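Local coordinates for coat protein (Sulfolobus turreted icosahedral virus, PDB 2BBD) that is the major capsid protein of an archaeal icosahedral virus and probably builds its shell from a double jelly-roll fold like that of some bacterial and eukaryotic viruses, at residues F191-S196 and D303-L308; V216-S221 and Y295-Q300; T228-Y233 and V248-L253; A259-A264 and I272-K277. All coordinates share one frame; numbering follows the deposited sequence.

Interaction 1 (F191-S196 and D303-L308); sequences FNVPAS and DNVYSL
In a beta-sandwich of the capsid protein, F191, N192 and V193 at the end of strand 182-193 meet D303, N304, V305 and Y306 at the start of the antiparallel strand 303-313. Two backbone bonds close the hydrogen-bonded pair V193-D303: V193 N to D303 O at 2.9 Å and D303 N to V193 O at 3.1 Å. One residue earlier a side chain stands in for the backbone: N192 N gives its hydrogen to N304 OD1 at 2.8 Å, nearly straight (171°). The same amide sits at the edge of the F191 ring, N304 CG 3.8 Å from F191 CD1, its plane almost perpendicular to the ring. Y306 OH reaches that ring edge too, 3.5 Å from F191 CE1. On the other side of the strands V193 CG2 presses on V305 CG2 at 3.5 Å, tighter than usual for two methyls, while V193 also touches L299 and I200 of the facing sheet. A bound methylpentanediol, probably from the crystallisation liquor, lies by N304. The N304 amide thus satisfies an N-H where N192 takes a positive phi and the short segments run at 113° to each other, far from a regular antiparallel pair.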
loop_
_atom_site.group_PDB
_atom_site.type_symbol
_atom_site.label_atom_id
_atom_site.label_comp_id
_atom_site.label_asym_id
_atom_site.label_seq_id
_atom_site.Cartn_x
_atom_site.Cartn_y
_atom_site.Cartn_z
ATOM N N PHE A 191 -12.247 -12.994 1.993
ATOM C CA PHE A 191 -13.596 -12.913 1.483
ATOM C C PHE A 191 -14.654 -13.528 2.389
ATOM O O PHE A 191 -14.369 -14.379 3.228
ATOM C CB PHE A 191 -13.656 -13.567 0.099
ATOM C CG PHE A 191 -12.602 -13.054 -0.850
ATOM C CD1 PHE A 191 -12.593 -11.722 -1.250
ATOM C CD2 PHE A 191 -11.588 -13.900 -1.309
ATOM C CE1 PHE A 191 -11.582 -11.232 -2.097
ATOM C CE2 PHE A 191 -10.578 -13.422 -2.150
ATOM C CZ PHE A 191 -10.577 -12.086 -2.543
ATOM N N ASN A 192 -15.874 -13.038 2.214
ATOM C CA ASN A 192 -17.042 -13.525 2.919
ATOM C C ASN A 192 -16.971 -13.541 4.435
ATOM O O ASN A 192 -17.307 -14.543 5.055
ATOM C CB ASN A 192 -17.373 -14.924 2.395
ATOM C CG ASN A 192 -17.228 -15.024 0.885
ATOM O OD1 ASN A 192 -17.824 -14.244 0.144
ATOM N ND2 ASN A 192 -16.430 -15.984 0.423
ATOM N N VAL A 193 -16.537 -12.439 5.033
ATOM C CA VAL A 193 -16.480 -12.352 6.484
ATOM C C VAL A 193 -17.898 -12.025 6.959
ATOM O O VAL A 193 -18.446 -10.976 6.627
ATOM C CB VAL A 193 -15.540 -11.240 6.943
ATOM C CG1 VAL A 193 -15.560 -11.159 8.467
ATOM C CG2 VAL A 193 -14.129 -11.502 6.422
ATOM N N PRO A 194 -18.505 -12.931 7.740
ATOM C CA PRO A 194 -19.866 -12.762 8.264
ATOM C C PRO A 194 -20.101 -11.606 9.230
ATOM O O PRO A 194 -19.202 -11.175 9.945
ATOM C CB PRO A 194 -20.155 -14.117 8.905
ATOM C CG PRO A 194 -18.813 -14.539 9.400
ATOM C CD PRO A 194 -17.900 -14.178 8.245
ATOM N N ALA A 195 -21.332 -11.109 9.230
ATOM C CA ALA A 195 -21.726 -10.022 10.113
ATOM C C ALA A 195 -21.636 -10.546 11.539
ATOM O O ALA A 195 -21.920 -11.713 11.791
ATOM C CB ALA A 195 -23.159 -9.589 9.804
ATOM N N SER A 196 -21.241 -9.689 12.471
ATOM C CA SER A 196 -21.130 -10.111 13.854
ATOM C C SER A 196 -21.044 -8.905 14.757
ATOM O O SER A 196 -20.476 -7.878 14.379
ATOM C CB SER A 196 -19.885 -10.979 14.047
ATOM O OG SER A 196 -19.767 -11.402 15.395
ATOM N N ASP A 303 -19.144 -8.824 4.576
ATOM C CA ASP A 303 -18.367 -8.129 3.557
ATOM C C ASP A 303 -17.049 -8.812 3.250
ATOM O O ASP A 303 -16.671 -9.801 3.877
ATOM C CB ASP A 303 -18.021 -6.700 3.996
ATOM C CG ASP A 303 -19.224 -5.910 4.477
ATOM O OD1 ASP A 303 -20.302 -6.015 3.861
ATOM O OD2 ASP A 303 -19.071 -5.166 5.469
ATOM N N ASN A 304 -16.344 -8.249 2.277
ATOM C CA ASN A 304 -15.036 -8.751 1.925
ATOM C C ASN A 304 -14.067 -7.772 2.580
ATOM O O ASN A 304 -14.275 -6.557 2.540
ATOM C CB ASN A 304 -14.883 -8.805 0.408
ATOM C CG ASN A 304 -15.730 -9.906 -0.213
ATOM O OD1 ASN A 304 -15.920 -10.965 0.387
ATOM N ND2 ASN A 304 -16.234 -9.666 -1.415
ATOM N N VAL A 305 -13.037 -8.313 3.218
ATOM C CA VAL A 305 -12.054 -7.509 3.923
ATOM C C VAL A 305 -10.690 -7.477 3.238
ATOM O O VAL A 305 -10.202 -8.492 2.745
ATOM C CB VAL A 305 -11.864 -8.039 5.364
ATOM C CG1 VAL A 305 -10.927 -7.118 6.149
ATOM C CG2 VAL A 305 -13.237 -8.176 6.053
ATOM N N TYR A 306 -10.073 -6.304 3.245
ATOM C CA TYR A 306 -8.763 -6.129 2.641
ATOM C C TYR A 306 -7.774 -5.557 3.625
ATOM O O TYR A 306 -8.020 -4.526 4.245
ATOM C CB TYR A 306 -8.884 -5.229 1.423
ATOM C CG TYR A 306 -9.739 -5.870 0.372
ATOM C CD1 TYR A 306 -9.215 -6.842 -0.480
ATOM C CD2 TYR A 306 -11.094 -5.567 0.279
ATOM C CE1 TYR A 306 -10.019 -7.492 -1.392
ATOM C CE2 TYR A 306 -11.908 -6.212 -0.621
ATOM C CZ TYR A 306 -11.371 -7.175 -1.458
ATOM O OH TYR A 306 -12.194 -7.829 -2.344
ATOM N N SER A 307 -6.649 -6.249 3.766
ATOM C CA SER A 307 -5.607 -5.828 4.681
ATOM C C SER A 307 -4.287 -5.560 3.951
ATOM O O SER A 307 -3.681 -6.468 3.370
ATOM C CB SER A 307 -5.398 -6.904 5.743
ATOM O OG SER A 307 -4.340 -6.563 6.607
ATOM N N LEU A 308 -3.856 -4.305 3.977
ATOM C CA LEU A 308 -2.600 -3.915 3.345
ATOM C C LEU A 308 -1.572 -3.738 4.456
ATOM O O LEU A 308 -1.651 -2.798 5.265
ATOM C CB LEU A 308 -2.778 -2.615 2.555
ATOM C CG LEU A 308 -1.610 -2.179 1.657
ATOM C CD1 LEU A 308 -2.095 -1.127 0.670
ATOM C CD2 LEU A 308 -0.475 -1.635 2.492
#

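Interaction 2 (V216-S221 and Y295-Q300); sequences VYVINS and YDLALQ
V216 opens the contact with both methyls turned to the facing strand: CG1 lies 4.1 Å from L297 CD1, and CG2 approaches Y295 CE1 at 4.5 Å, obliquely to the phenol ring. With CG1 anti to the backbone N (chi1 -179°), the two methyls point to different sides, CG1 onto L297. The side chains of V216 and L297 slide past one another in opposite directions. Y217 turns its CB away from this interface, and its ring meets that of Y306. V218, two residues on, again points across. Its CG2 is shared by two leucines, with L297 CD1 and L299 CD2 each at 4.2 Å. L297 therefore bridges the two valines through a single methyl, whereas L299 crosses V218 obliquely. All five touching residues are buried, and the meeting is wholly apolar, made by methyl groups and one ring carbon of Y295. The strand axes run 10.6 Å apart at 38°, a spacing filled by the side chains that two beta-sheets turn toward each other, as in a jelly-roll sandwich. Strand 210-219 lies between 303-313 and 270-284 in one sheet; strand 293-299 lies between 200-204 and 230-237 in the other, with V305 and Y233 also packing on Y295.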
loop_
_atom_site.group_PDB
_atom_site.type_symbol
_atom_site.label_atom_id
_atom_site.label_comp_id
_atom_site.label_asym_id
_atom_site.label_seq_id
_atom_site.Cartn_x
_atom_site.Cartn_y
_atom_site.Cartn_z
ATOM N N VAL A 216 -6.753 -1.388 6.910
ATOM C CA VAL A 216 -7.866 -2.292 6.725
ATOM C C VAL A 216 -9.059 -1.548 6.169
ATOM O O VAL A 216 -9.420 -0.485 6.671
ATOM C CB VAL A 216 -8.315 -2.939 8.055
ATOM C CG1 VAL A 216 -9.487 -3.895 7.791
ATOM C CG2 VAL A 216 -7.141 -3.660 8.715
ATOM N N TYR A 217 -9.655 -2.097 5.117
ATOM C CA TYR A 217 -10.855 -1.503 4.558
ATOM C C TYR A 217 -11.800 -2.627 4.195
ATOM O O TYR A 217 -11.373 -3.736 3.883
ATOM C CB TYR A 217 -10.570 -0.594 3.357
ATOM C CG TYR A 217 -9.865 -1.235 2.190
ATOM C CD1 TYR A 217 -8.483 -1.404 2.197
ATOM C CD2 TYR A 217 -10.572 -1.616 1.053
ATOM C CE1 TYR A 217 -7.815 -1.928 1.092
ATOM C CE2 TYR A 217 -9.913 -2.147 -0.065
ATOM C CZ TYR A 217 -8.532 -2.296 -0.038
ATOM O OH TYR A 217 -7.865 -2.800 -1.138
ATOM N N VAL A 218 -13.090 -2.333 4.267
ATOM C CA VAL A 218 -14.119 -3.325 4.018
ATOM C C VAL A 218 -15.069 -2.940 2.885
ATOM O O VAL A 218 -15.477 -1.791 2.763
ATOM C CB VAL A 218 -14.910 -3.561 5.326
ATOM C CG1 VAL A 218 -15.903 -4.661 5.145
ATOM C CG2 VAL A 218 -13.935 -3.906 6.448
ATOM N N ILE A 219 -15.422 -3.916 2.061
ATOM C CA ILE A 219 -16.309 -3.667 0.935
ATOM C C ILE A 219 -17.679 -4.312 1.113
ATOM O O ILE A 219 -17.796 -5.518 1.357
ATOM C CB ILE A 219 -15.706 -4.209 -0.388
ATOM C CG1 ILE A 219 -14.342 -3.569 -0.661
ATOM C CG2 ILE A 219 -16.666 -3.939 -1.540
ATOM C CD1 ILE A 219 -14.359 -2.059 -0.812
ATOM N N ASN A 220 -18.712 -3.490 0.973
ATOM C CA ASN A 220 -20.104 -3.926 1.080
ATOM C C ASN A 220 -20.577 -4.114 -0.371
ATOM O O ASN A 220 -20.331 -3.254 -1.219
ATOM C CB ASN A 220 -20.909 -2.833 1.802
ATOM C CG ASN A 220 -22.392 -3.141 1.897
ATOM O OD1 ASN A 220 -23.108 -3.149 0.894
ATOM N ND2 ASN A 220 -22.866 -3.377 3.119
ATOM N N SER A 221 -21.244 -5.234 -0.651
ATOM C CA SER A 221 -21.713 -5.535 -2.010
ATOM C C SER A 221 -22.686 -4.517 -2.604
ATOM O O SER A 221 -22.902 -4.499 -3.812
ATOM C CB SER A 221 -22.355 -6.925 -2.061
ATOM O OG SER A 221 -23.625 -6.928 -1.429
ATOM N N TYR A 295 -6.107 -10.888 13.510
ATOM C CA TYR A 295 -6.810 -9.617 13.607
ATOM C C TYR A 295 -8.268 -10.004 13.349
ATOM O O TYR A 295 -8.559 -10.838 12.486
ATOM C CB TYR A 295 -6.260 -8.571 12.621
ATOM C CG TYR A 295 -6.751 -8.620 11.192
ATOM C CD1 TYR A 295 -7.916 -7.961 10.813
ATOM C CD2 TYR A 295 -6.004 -9.262 10.201
ATOM C CE1 TYR A 295 -8.325 -7.932 9.480
ATOM C CE2 TYR A 295 -6.401 -9.238 8.873
ATOM C CZ TYR A 295 -7.559 -8.574 8.518
ATOM O OH TYR A 295 -7.962 -8.565 7.203
ATOM N N ASP A 296 -9.169 -9.437 14.145
ATOM C CA ASP A 296 -10.591 -9.749 14.062
ATOM C C ASP A 296 -11.438 -8.505 13.860
ATOM O O ASP A 296 -11.059 -7.406 14.265
ATOM C CB ASP A 296 -11.040 -10.437 15.356
ATOM C CG ASP A 296 -10.078 -11.523 15.810
ATOM O OD1 ASP A 296 -9.867 -11.652 17.033
ATOM O OD2 ASP A 296 -9.541 -12.253 14.950
ATOM N N LEU A 297 -12.600 -8.690 13.248
ATOM C CA LEU A 297 -13.500 -7.576 13.013
ATOM C C LEU A 297 -14.952 -7.896 13.349
ATOM O O LEU A 297 -15.383 -9.046 13.300
ATOM C CB LEU A 297 -13.425 -7.123 11.553
ATOM C CG LEU A 297 -12.116 -6.549 11.002
ATOM C CD1 LEU A 297 -12.295 -6.283 9.503
ATOM C CD2 LEU A 297 -11.733 -5.261 11.742
ATOM N N ALA A 298 -15.688 -6.853 13.717
ATOM C CA ALA A 298 -17.109 -6.966 13.997
ATOM C C ALA A 298 -17.716 -6.176 12.855
ATOM O O ALA A 298 -17.433 -4.984 12.710
ATOM C CB ALA A 298 -17.457 -6.317 15.335
ATOM N N LEU A 299 -18.539 -6.832 12.042
ATOM C CA LEU A 299 -19.149 -6.168 10.894
ATOM C C LEU A 299 -20.675 -6.166 10.896
ATOM O O LEU A 299 -21.297 -7.164 11.238
ATOM C CB LEU A 299 -18.664 -6.827 9.597
ATOM C CG LEU A 299 -17.158 -6.930 9.363
ATOM C CD1 LEU A 299 -16.900 -7.701 8.075
ATOM C CD2 LEU A 299 -16.547 -5.547 9.293
ATOM N N GLN A 300 -21.259 -5.042 10.477
ATOM C CA GLN A 300 -22.715 -4.873 10.393
ATOM C C GLN A 300 -23.313 -5.694 9.252
ATOM O O GLN A 300 -24.511 -5.972 9.237
ATOM C CB GLN A 300 -23.058 -3.408 10.145
ATOM C CG GLN A 300 -22.625 -2.437 11.228
ATOM C CD GLN A 300 -23.570 -2.448 12.408
ATOM O OE1 GLN A 300 -23.330 -3.127 13.413
ATOM N NE2 GLN A 300 -24.666 -1.706 12.286
#

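Interaction 3 (T228-Y233 and V248-L253); sequences TDPTEY and VSWAAL
P230 and W250 make the main apolar contact, joined by T231, E232 and Y233 on one strand and V248, S249 and L253 on segment 248-253. P230 CG sits over one face of the indole in a CH-pi contact with the five-membered ring, 3.4 Å from W250 NE1 and 13° off the ring normal. P230 CB lies over the same indole, 3.6 Å from W250 CD2. The W250 CG stands anti to the backbone N (chi1 -159°), which carries the indole away from the helix start and against P230. Y233 CB comes to the edge of the indole near CZ3 and also touches L253 CD2 at 4.1 Å; the Y233 hydroxyl is bonded farther off, to Q214.

Backbone hydrogen bonds form a second group. The hydrogen-bonded antiparallel pair Y233-V248 is tied both ways, Y233 N to V248 O at 2.8 Å and V248 N to Y233 O at 3.0 Å. Next to it, E232 and S249 form a non-hydrogen-bonded pair. W250 N then reaches T231 O at 2.9 Å from above the carbonyl plane, 64° out of it, where the chain is already turning into the helix. S249 CA approaches the same oxygen in a C-H...O contact.

Capping is the third group. S249 is the N-cap of helix 250-261, its OG accepting from A252 N at 3.0 Å. This is a beta-hairpin whose second strand passes straight into a helix, with a serine N-cap at the junction and the first helical residue, W250, packed on the hairpin's other strand.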
loop_
_atom_site.group_PDB
_atom_site.type_symbol
_atom_site.label_atom_id
_atom_site.label_comp_id
_atom_site.label_asym_id
_atom_site.label_seq_id
_atom_site.Cartn_x
_atom_site.Cartn_y
_atom_site.Cartn_z
ATOM N N THR A 228 -20.490 1.752 6.719
ATOM C CA THR A 228 -20.078 1.874 8.104
ATOM C C THR A 228 -20.318 0.536 8.780
ATOM O O THR A 228 -20.827 0.481 9.898
ATOM C CB THR A 228 -20.885 2.967 8.842
ATOM O OG1 THR A 228 -22.282 2.806 8.562
ATOM C CG2 THR A 228 -20.439 4.354 8.403
ATOM N N ASP A 229 -19.953 -0.544 8.092
ATOM C CA ASP A 229 -20.145 -1.891 8.620
ATOM C C ASP A 229 -19.183 -2.290 9.730
ATOM O O ASP A 229 -19.554 -3.034 10.636
ATOM C CB ASP A 229 -20.062 -2.936 7.504
ATOM C CG ASP A 229 -21.226 -2.850 6.535
ATOM O OD1 ASP A 229 -22.304 -2.343 6.926
ATOM O OD2 ASP A 229 -21.070 -3.302 5.384
ATOM N N PRO A 230 -17.926 -1.820 9.673
ATOM C CA PRO A 230 -17.035 -2.235 10.760
ATOM C C PRO A 230 -17.330 -1.479 12.047
ATOM O O PRO A 230 -17.505 -0.266 12.029
ATOM C CB PRO A 230 -15.639 -1.952 10.194
ATOM C CG PRO A 230 -15.859 -0.796 9.284
ATOM C CD PRO A 230 -17.188 -1.098 8.617
ATOM N N THR A 231 -17.399 -2.199 13.163
ATOM C CA THR A 231 -17.679 -1.564 14.449
ATOM C C THR A 231 -16.583 -1.771 15.489
ATOM O O THR A 231 -16.393 -0.937 16.375
ATOM C CB THR A 231 -19.011 -2.074 15.024
ATOM O OG1 THR A 231 -18.963 -3.501 15.152
ATOM C CG2 THR A 231 -20.151 -1.699 14.103
ATOM N N GLU A 232 -15.848 -2.872 15.367
ATOM C CA GLU A 232 -14.790 -3.184 16.320
ATOM C C GLU A 232 -13.625 -3.918 15.662
ATOM O O GLU A 232 -13.829 -4.744 14.770
ATOM C CB GLU A 232 -15.358 -4.060 17.443
ATOM C CG GLU A 232 -14.418 -4.305 18.615
ATOM C CD GLU A 232 -14.567 -3.261 19.714
ATOM O OE1 GLU A 232 -15.666 -2.668 19.832
ATOM O OE2 GLU A 232 -13.595 -3.042 20.472
ATOM N N TYR A 233 -12.411 -3.613 16.123
ATOM C CA TYR A 233 -11.190 -4.238 15.620
ATOM C C TYR A 233 -10.471 -4.870 16.803
ATOM O O TYR A 233 -10.392 -4.283 17.880
ATOM C CB TYR A 233 -10.260 -3.208 14.969
ATOM C CG TYR A 233 -8.893 -3.767 14.625
ATOM C CD1 TYR A 233 -8.642 -4.339 13.378
ATOM C CD2 TYR A 233 -7.852 -3.744 15.561
ATOM C CE1 TYR A 233 -7.390 -4.870 13.066
ATOM C CE2 TYR A 233 -6.593 -4.277 15.257
ATOM C CZ TYR A 233 -6.374 -4.835 14.011
ATOM O OH TYR A 233 -5.141 -5.356 13.704
ATOM N N VAL A 248 -10.531 -2.280 20.057
ATOM C CA VAL A 248 -11.021 -0.918 19.918
ATOM C C VAL A 248 -12.210 -0.844 18.983
ATOM O O VAL A 248 -12.431 -1.745 18.177
ATOM C CB VAL A 248 -9.882 -0.002 19.365
ATOM C CG1 VAL A 248 -10.401 1.393 19.065
ATOM C CG2 VAL A 248 -8.742 0.064 20.363
ATOM N N SER A 249 -12.982 0.231 19.100
ATOM C CA SER A 249 -14.129 0.427 18.227
ATOM C C SER A 249 -13.567 1.058 16.960
ATOM O O SER A 249 -12.510 1.682 16.985
ATOM C CB SER A 249 -15.138 1.383 18.864
ATOM O OG SER A 249 -14.551 2.662 19.045
ATOM N N TRP A 250 -14.274 0.905 15.853
ATOM C CA TRP A 250 -13.811 1.468 14.602
ATOM C C TRP A 250 -13.731 2.991 14.721
ATOM O O TRP A 250 -12.776 3.611 14.245
ATOM C CB TRP A 250 -14.764 1.059 13.481
ATOM C CG TRP A 250 -14.164 1.143 12.115
ATOM C CD1 TRP A 250 -14.508 2.007 11.122
ATOM C CD2 TRP A 250 -13.156 0.286 11.572
ATOM N NE1 TRP A 250 -13.782 1.739 9.981
ATOM C CE2 TRP A 250 -12.945 0.685 10.231
ATOM C CE3 TRP A 250 -12.414 -0.786 12.085
ATOM C CZ2 TRP A 250 -12.026 0.049 9.398
ATOM C CZ3 TRP A 250 -11.496 -1.421 11.256
ATOM C CH2 TRP A 250 -11.311 -0.999 9.925
ATOM N N ALA A 251 -14.724 3.592 15.374
ATOM C CA ALA A 251 -14.747 5.041 15.549
ATOM C C ALA A 251 -13.536 5.522 16.335
ATOM O O ALA A 251 -12.954 6.564 16.027
ATOM C CB ALA A 251 -16.032 5.469 16.251
ATOM N N ALA A 252 -13.142 4.762 17.345
ATOM C CA ALA A 252 -11.995 5.146 18.159
ATOM C C ALA A 252 -10.715 4.990 17.353
ATOM O O ALA A 252 -9.765 5.747 17.525
ATOM C CB ALA A 252 -11.927 4.289 19.417
ATOM N N LEU A 253 -10.693 3.998 16.473
ATOM C CA LEU A 253 -9.522 3.765 15.649
ATOM C C LEU A 253 -9.418 4.928 14.656
ATOM O O LEU A 253 -8.342 5.509 14.476
ATOM C CB LEU A 253 -9.671 2.424 14.930
ATOM C CG LEU A 253 -8.479 1.789 14.226
ATOM C CD1 LEU A 253 -7.287 1.660 15.174
ATOM C CD2 LEU A 253 -8.917 0.420 13.699
#

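Interaction 4 (A259-A264 and I272-K277); sequences AEYQVA and IIDFRK
Y261 and D274 form the close inner part of the contact, reaching toward each other tip to tip. Y261 OH donates to D274 OD1 at 2.9 Å, on the syn lone pair of that oxygen, with ring and carboxylate planes 34° apart; OD2 is equally near, so the hydroxyl faces both carboxylate oxygens. D274 OD2 also forms a salt bridge to R213, so this buried carboxylate has a positive partner as well as the hydroxyl. I272 lies across the tyrosine at about a right angle, I272 CG2 3.6 Å from Y261 OH and I272 CD1 4.0 Å from Y261 CE2. E260 CG rests over the centre of the Y261 ring, 3.5 Å above its plane. These groups link the last turn of helix 250-261, which Q262 ends with a positive phi, to outer strand 270-284 of a sheet in the capsid beta-sandwich; the strand is interrupted by a short 3-10 turn at 275-277. The outer part is held by charge. A bend at chi2 (84°) swings E260 CD toward R276 and K277. E260 OE2 makes a short salt bridge with R276 NH2 at 2.6 Å, tip to tip, the carboxylate and guanidinium planes 81° apart. The bridge from E260 OE1 to K277 NZ is long, 3.5 Å, and weak as a hydrogen bond. E260 OE2 also stands 3.7 Å from D274 OD2, a like-charge approach that the nearby cations probably moderate. R276, exposed, runs extended from CG to NE to bring its guanidinium to E260.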
loop_
_atom_site.group_PDB
_atom_site.type_symbol
_atom_site.label_atom_id
_atom_site.label_comp_id
_atom_site.label_asym_id
_atom_site.label_seq_id
_atom_site.Cartn_x
_atom_site.Cartn_y
_atom_site.Cartn_z
ATOM N N ALA A 259 -5.927 11.988 14.609
ATOM C CA ALA A 259 -4.878 12.650 15.368
ATOM C C ALA A 259 -3.535 12.373 14.716
ATOM O O ALA A 259 -2.754 13.288 14.463
ATOM C CB ALA A 259 -4.879 12.148 16.806
ATOM N N GLU A 260 -3.282 11.103 14.431
ATOM C CA GLU A 260 -2.029 10.690 13.826
ATOM C C GLU A 260 -1.750 11.278 12.441
ATOM O O GLU A 260 -0.700 11.881 12.226
ATOM C CB GLU A 260 -1.976 9.161 13.747
ATOM C CG GLU A 260 -0.784 8.623 12.969
ATOM C CD GLU A 260 0.483 8.515 13.802
ATOM O OE1 GLU A 260 0.802 9.466 14.550
ATOM O OE2 GLU A 260 1.167 7.473 13.696
ATOM N N TYR A 261 -2.689 11.105 11.513
ATOM C CA TYR A 261 -2.523 11.572 10.134
ATOM C C TYR A 261 -3.106 12.932 9.823
ATOM O O TYR A 261 -2.982 13.423 8.699
ATOM C CB TYR A 261 -3.111 10.533 9.188
ATOM C CG TYR A 261 -2.450 9.200 9.361
ATOM C CD1 TYR A 261 -1.157 8.986 8.892
ATOM C CD2 TYR A 261 -3.078 8.175 10.063
ATOM C CE1 TYR A 261 -0.497 7.788 9.117
ATOM C CE2 TYR A 261 -2.426 6.966 10.299
ATOM C CZ TYR A 261 -1.130 6.784 9.822
ATOM O OH TYR A 261 -0.464 5.609 10.063
ATOM N N GLN A 262 -3.759 13.527 10.816
ATOM C CA GLN A 262 -4.351 14.844 10.679
ATOM C C GLN A 262 -5.274 14.951 9.478
ATOM O O GLN A 262 -5.190 15.887 8.681
ATOM C CB GLN A 262 -3.231 15.878 10.613
ATOM C CG GLN A 262 -2.245 15.689 11.762
ATOM C CD GLN A 262 -0.902 16.355 11.527
ATOM O OE1 GLN A 262 0.099 15.986 12.148
ATOM N NE2 GLN A 262 -0.870 17.343 10.636
ATOM N N VAL A 263 -6.169 13.981 9.362
ATOM C CA VAL A 263 -7.126 13.957 8.272
ATOM C C VAL A 263 -8.278 13.035 8.659
ATOM O O VAL A 263 -8.092 12.072 9.406
ATOM C CB VAL A 263 -6.455 13.460 6.950
ATOM C CG1 VAL A 263 -6.079 12.002 7.072
ATOM C CG2 VAL A 263 -7.385 13.682 5.775
ATOM N N ALA A 264 -9.471 13.353 8.168
ATOM C CA ALA A 264 -10.650 12.551 8.444
ATOM C C ALA A 264 -10.498 11.216 7.711
ATOM O O ALA A 264 -9.658 11.087 6.818
ATOM C CB ALA A 264 -11.900 13.282 7.963
ATOM N N ILE A 272 -6.411 2.548 9.907
ATOM C CA ILE A 272 -5.029 2.111 10.001
ATOM C C ILE A 272 -4.636 1.783 11.437
ATOM O O ILE A 272 -4.957 2.522 12.370
ATOM C CB ILE A 272 -4.068 3.181 9.480
ATOM C CG1 ILE A 272 -4.239 3.341 7.958
ATOM C CG2 ILE A 272 -2.641 2.802 9.846
ATOM C CD1 ILE A 272 -3.449 4.488 7.356
ATOM N N ILE A 273 -3.944 0.663 11.601
ATOM C CA ILE A 273 -3.463 0.237 12.906
ATOM C C ILE A 273 -1.960 0.424 12.972
ATOM O O ILE A 273 -1.214 -0.337 12.355
ATOM C CB ILE A 273 -3.725 -1.268 13.184
ATOM C CG1 ILE A 273 -5.220 -1.547 13.285
ATOM C CG2 ILE A 273 -2.998 -1.691 14.453
ATOM C CD1 ILE A 273 -5.898 -1.665 11.943
ATOM N N ASP A 274 -1.511 1.438 13.702
ATOM C CA ASP A 274 -0.080 1.652 13.865
ATOM C C ASP A 274 0.319 0.822 15.073
ATOM O O ASP A 274 0.067 1.202 16.216
ATOM C CB ASP A 274 0.234 3.130 14.099
ATOM C CG ASP A 274 0.026 3.974 12.854
ATOM O OD1 ASP A 274 -1.090 4.486 12.649
ATOM O OD2 ASP A 274 0.983 4.109 12.069
ATOM N N PHE A 275 0.933 -0.325 14.804
ATOM C CA PHE A 275 1.344 -1.251 15.845
ATOM C C PHE A 275 2.176 -0.676 16.989
ATOM O O PHE A 275 1.961 -1.047 18.142
ATOM C CB PHE A 275 2.053 -2.445 15.205
ATOM C CG PHE A 275 1.168 -3.235 14.271
ATOM C CD1 PHE A 275 0.091 -3.964 14.766
ATOM C CD2 PHE A 275 1.390 -3.217 12.893
ATOM C CE1 PHE A 275 -0.763 -4.669 13.902
ATOM C CE2 PHE A 275 0.550 -3.911 12.021
ATOM C CZ PHE A 275 -0.533 -4.641 12.529
ATOM N N ARG A 276 3.102 0.235 16.698
ATOM C CA ARG A 276 3.929 0.810 17.755
ATOM C C ARG A 276 3.087 1.511 18.816
ATOM O O ARG A 276 3.560 1.766 19.922
ATOM C CB ARG A 276 4.944 1.803 17.188
ATOM C CG ARG A 276 4.316 3.031 16.575
ATOM C CD ARG A 276 5.358 4.106 16.300
ATOM N NE ARG A 276 4.786 5.234 15.567
ATOM C CZ ARG A 276 3.690 5.899 15.933
ATOM N NH1 ARG A 276 3.026 5.560 17.035
ATOM N NH2 ARG A 276 3.251 6.907 15.190
ATOM N N LYS A 277 1.844 1.828 18.476
ATOM C CA LYS A 277 0.947 2.488 19.416
ATOM C C LYS A 277 0.352 1.482 20.399
ATOM O O LYS A 277 -0.325 1.864 21.352
ATOM C CB LYS A 277 -0.196 3.191 18.674
ATOM C CG LYS A 277 0.199 4.433 17.896
ATOM C CD LYS A 277 -1.028 5.037 17.240
ATOM C CE LYS A 277 -0.696 6.238 16.369
ATOM N NZ LYS A 277 -0.182 7.401 17.144
#

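Interactions 1 to 3 lie on the same side of the chain's centre: centres of 1 and 2 are about 5 Å apart, 2 and 3 about 9 Å, while interaction 4 stands about 21 Å from interaction 1. Strands 182-193, 303-313, 210-219 and 270-284 are successive neighbours in one sheet, and 293-299, 230-237 and 243-249 in the facing one; interaction 2 spans the gap between them. Helix 250-261 begins in interaction 3 and ends in interaction 4. Along the chain, interactions 3 and 4 follow each other inside the loop closed by interaction 2, itself nested within interaction 1. Y233 and V216 pack on I273, tying interactions 3 and 2 to interaction 4, and D303 against V218 joins interaction 1, consistent with one barrel of the capsid fold.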